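L-arabinose ABC transporter, periplasmic L-arabinose-binding protein (Burkholderia thailandensis, PDB 4KZK) binds beta-D-galactose and probably L-arabinose in the periplasm, presumably handing the sugar to an ABC transporter. Local coordinates at residues V42-D47 against I96-D101. Sequence-based numbering, arbitrary orientation.
With GAL (beta-D-galactopyranose), chain B.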
loop_
_atom_site.group_PDB
_atom_site.type_symbol
_atom_site.label_atom_id
_atom_site.label_comp_id
_atom_site.label_asym_id
_atom_site.label_seq_id
_atom_site.Cartn_x
_atom_site.Cartn_y
_atom_site.Cartn_z
ATOM N N VAL A 42 7.240 -3.428 -13.200
ATOM C CA VAL A 42 6.238 -4.499 -13.182
ATOM C C VAL A 42 5.474 -4.379 -11.880
ATOM O O VAL A 42 6.080 -4.332 -10.829
ATOM C CB VAL A 42 6.925 -5.880 -13.329
ATOM C CG1 VAL A 42 5.910 -7.005 -13.193
ATOM C CG2 VAL A 42 7.670 -5.924 -14.671
ATOM N N VAL A 43 4.144 -4.294 -11.954
ATOM C CA VAL A 43 3.316 -4.071 -10.763
ATOM C C VAL A 43 2.226 -5.118 -10.561
ATOM O O VAL A 43 1.617 -5.606 -11.519
ATOM C CB VAL A 43 2.667 -2.656 -10.776
ATOM C CG1 VAL A 43 3.736 -1.579 -10.893
ATOM C CG2 VAL A 43 1.617 -2.520 -11.875
ATOM N N LYS A 44 1.951 -5.450 -9.307
ATOM C CA LYS A 44 0.995 -6.507 -9.012
ATOM C C LYS A 44 -0.456 -6.157 -9.339
ATOM O O LYS A 44 -1.257 -7.048 -9.629
ATOM C CB LYS A 44 1.095 -6.944 -7.544
ATOM C CG LYS A 44 0.853 -5.840 -6.542
ATOM C CD LYS A 44 0.915 -6.317 -5.090
ATOM C CE LYS A 44 0.554 -5.171 -4.155
ATOM N NZ LYS A 44 0.575 -5.505 -2.687
ATOM N N GLN A 45 -0.815 -4.869 -9.265
ATOM C CA GLN A 45 -2.231 -4.446 -9.253
ATOM C C GLN A 45 -2.416 -3.136 -9.995
ATOM O O GLN A 45 -2.473 -2.063 -9.372
ATOM C CB GLN A 45 -2.773 -4.314 -7.827
ATOM C CG GLN A 45 -3.129 -5.652 -7.197
ATOM C CD GLN A 45 -3.607 -5.493 -5.764
ATOM O OE1 GLN A 45 -4.472 -4.652 -5.482
ATOM N NE2 GLN A 45 -3.042 -6.265 -4.850
ATOM N N PRO A 46 -2.569 -3.201 -11.315
ATOM C CA PRO A 46 -2.688 -1.947 -12.088
ATOM C C PRO A 46 -3.979 -1.171 -11.816
ATOM O O PRO A 46 -4.062 -0.019 -12.206
ATOM C CB PRO A 46 -2.669 -2.422 -13.538
ATOM C CG PRO A 46 -3.234 -3.799 -13.461
ATOM C CD PRO A 46 -2.677 -4.378 -12.196
ATOM N N ASP A 47 -4.967 -1.821 -11.210
ATOM C CA ASP A 47 -6.230 -1.173 -10.855
ATOM C C ASP A 47 -6.162 -0.487 -9.481
ATOM O O ASP A 47 -7.183 -0.020 -8.977
ATOM C CB ASP A 47 -7.397 -2.165 -10.944
ATOM C CG ASP A 47 -7.259 -3.342 -10.009
ATOM O OD1 ASP A 47 -6.118 -3.654 -9.573
ATOM O OD2 ASP A 47 -8.281 -4.013 -9.730
ATOM N N ILE A 96 12.272 -3.213 -12.134
ATOM C CA ILE A 96 11.774 -2.877 -10.801
ATOM C C ILE A 96 10.413 -3.548 -10.688
ATOM O O ILE A 96 9.609 -3.454 -11.616
ATOM C CB ILE A 96 11.655 -1.353 -10.637
ATOM C CG1 ILE A 96 13.025 -0.672 -10.772
ATOM C CG2 ILE A 96 11.011 -0.990 -9.311
ATOM C CD1 ILE A 96 12.962 0.803 -11.081
ATOM N N ILE A 97 10.185 -4.272 -9.608
ATOM C CA ILE A 97 8.960 -5.071 -9.512
ATOM C C ILE A 97 8.317 -4.994 -8.129
ATOM O O ILE A 97 9.012 -5.041 -7.125
ATOM C CB ILE A 97 9.220 -6.545 -9.917
ATOM C CG1 ILE A 97 7.922 -7.373 -9.900
ATOM C CG2 ILE A 97 10.322 -7.185 -9.065
ATOM C CD1 ILE A 97 7.989 -8.665 -10.682
ATOM N N CYS A 98 6.995 -4.870 -8.115
ATOM C CA CYS A 98 6.199 -5.149 -6.924
ATOM C C CYS A 98 5.455 -6.432 -7.241
ATOM O O CYS A 98 4.458 -6.406 -7.954
ATOM C CB CYS A 98 5.213 -4.033 -6.577
ATOM S SG CYS A 98 4.300 -4.448 -5.043
ATOM N N ALA A 99 5.977 -7.547 -6.755
ATOM C CA ALA A 99 5.447 -8.848 -7.106
ATOM C C ALA A 99 4.114 -9.097 -6.409
ATOM O O ALA A 99 3.852 -8.567 -5.337
ATOM C CB ALA A 99 6.457 -9.930 -6.754
ATOM N N PRO A 100 3.264 -9.968 -6.983
ATOM C CA PRO A 100 1.973 -10.287 -6.397
ATOM C C PRO A 100 2.089 -11.308 -5.267
ATOM O O PRO A 100 1.134 -11.508 -4.531
ATOM C CB PRO A 100 1.200 -10.867 -7.581
ATOM C CG PRO A 100 2.229 -11.440 -8.460
ATOM C CD PRO A 100 3.435 -10.579 -8.309
ATOM N N ASP A 101 3.248 -11.972 -5.190
ATOM C CA ASP A 101 3.546 -12.978 -4.179
ATOM C C ASP A 101 5.047 -12.851 -3.923
ATOM O O ASP A 101 5.848 -13.211 -4.767
ATOM C CB ASP A 101 3.202 -14.382 -4.711
ATOM C CG ASP A 101 3.627 -15.510 -3.763
ATOM O OD1 ASP A 101 4.219 -15.236 -2.697
ATOM O OD2 ASP A 101 3.302 -16.681 -4.070
HETATM C C1 GAL B . 1.624 -2.139 -1.452
HETATM C C2 GAL B . 0.130 -1.856 -1.582
HETATM C C3 GAL B . -0.044 -0.493 -2.266
HETATM C C4 GAL B . 0.749 0.570 -1.510
HETATM C C5 GAL B . 2.204 0.144 -1.436
HETATM C C6 GAL B . 3.041 1.134 -0.637
HETATM O O1 GAL B . 1.760 -3.338 -0.714
HETATM O O2 GAL B . -0.447 -2.880 -2.358
HETATM O O3 GAL B . -1.428 -0.131 -2.361
HETATM O O4 GAL B . 0.202 0.790 -0.232
HETATM O O5 GAL B . 2.271 -1.094 -0.742
HETATM O O6 GAL B . 4.395 0.716 -0.576
#
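K44 runs its side chain past C98 and P100 to reach the bound galactose, near the C-terminal ends of two neighbouring parallel strands. Its CG takes the crowded position between backbone N and carbonyl carbon (chi1 59°), and beyond it the chain is fully extended, a shape that spans the distance from the backbone to the sugar. Lysine suits the task because its long apolar chain can pack on its neighbours and still carry a charge to the sugar. At the base, K44 CB rests 3.6 Å from P100 CA; farther out, K44 CD passes 3.9 Å from C98 SG. Cysteine suits this place because its thiol is small and only weakly polar, a good neighbour for methylenes. At the tip, K44 NZ donates a hydrogen bond of 2.8 Å to O2 of the galactose and a longer one to O1, and it forms a salt bridge with D124, whose other carboxylate oxygen is hydrogen-bonded to the sugar. That carboxylate probably steadies the buried ammonium and helps aim it.

Behind the pocket the strands are joined by backbone bonds. V42 N donates to I96 O at 2.8 Å, and C98 N returns a bond to V42 O at 2.9 Å, so V42 is gripped on both its polar atoms; I97 CA adds a CH...O contact to the same oxygen. V42 and I97 project from the same face of the sheet, flank to flank, with V42 CG1 3.7 Å from I97 CD1. Both are beta-branched, which suits an extended strand, and they pack under helix 77-89, where L87 meets V42 and V80 meets I97. On the other face, helix 49-65 brings F51 against V43, K44 and C98. Strand 38-43 lies between 68-73 and 94-98, with 118-122 next beyond; in this periplasmic-binding-protein fold the ends of 38-43 and 118-122 supply K44, D123 and D124 to the sugar pocket.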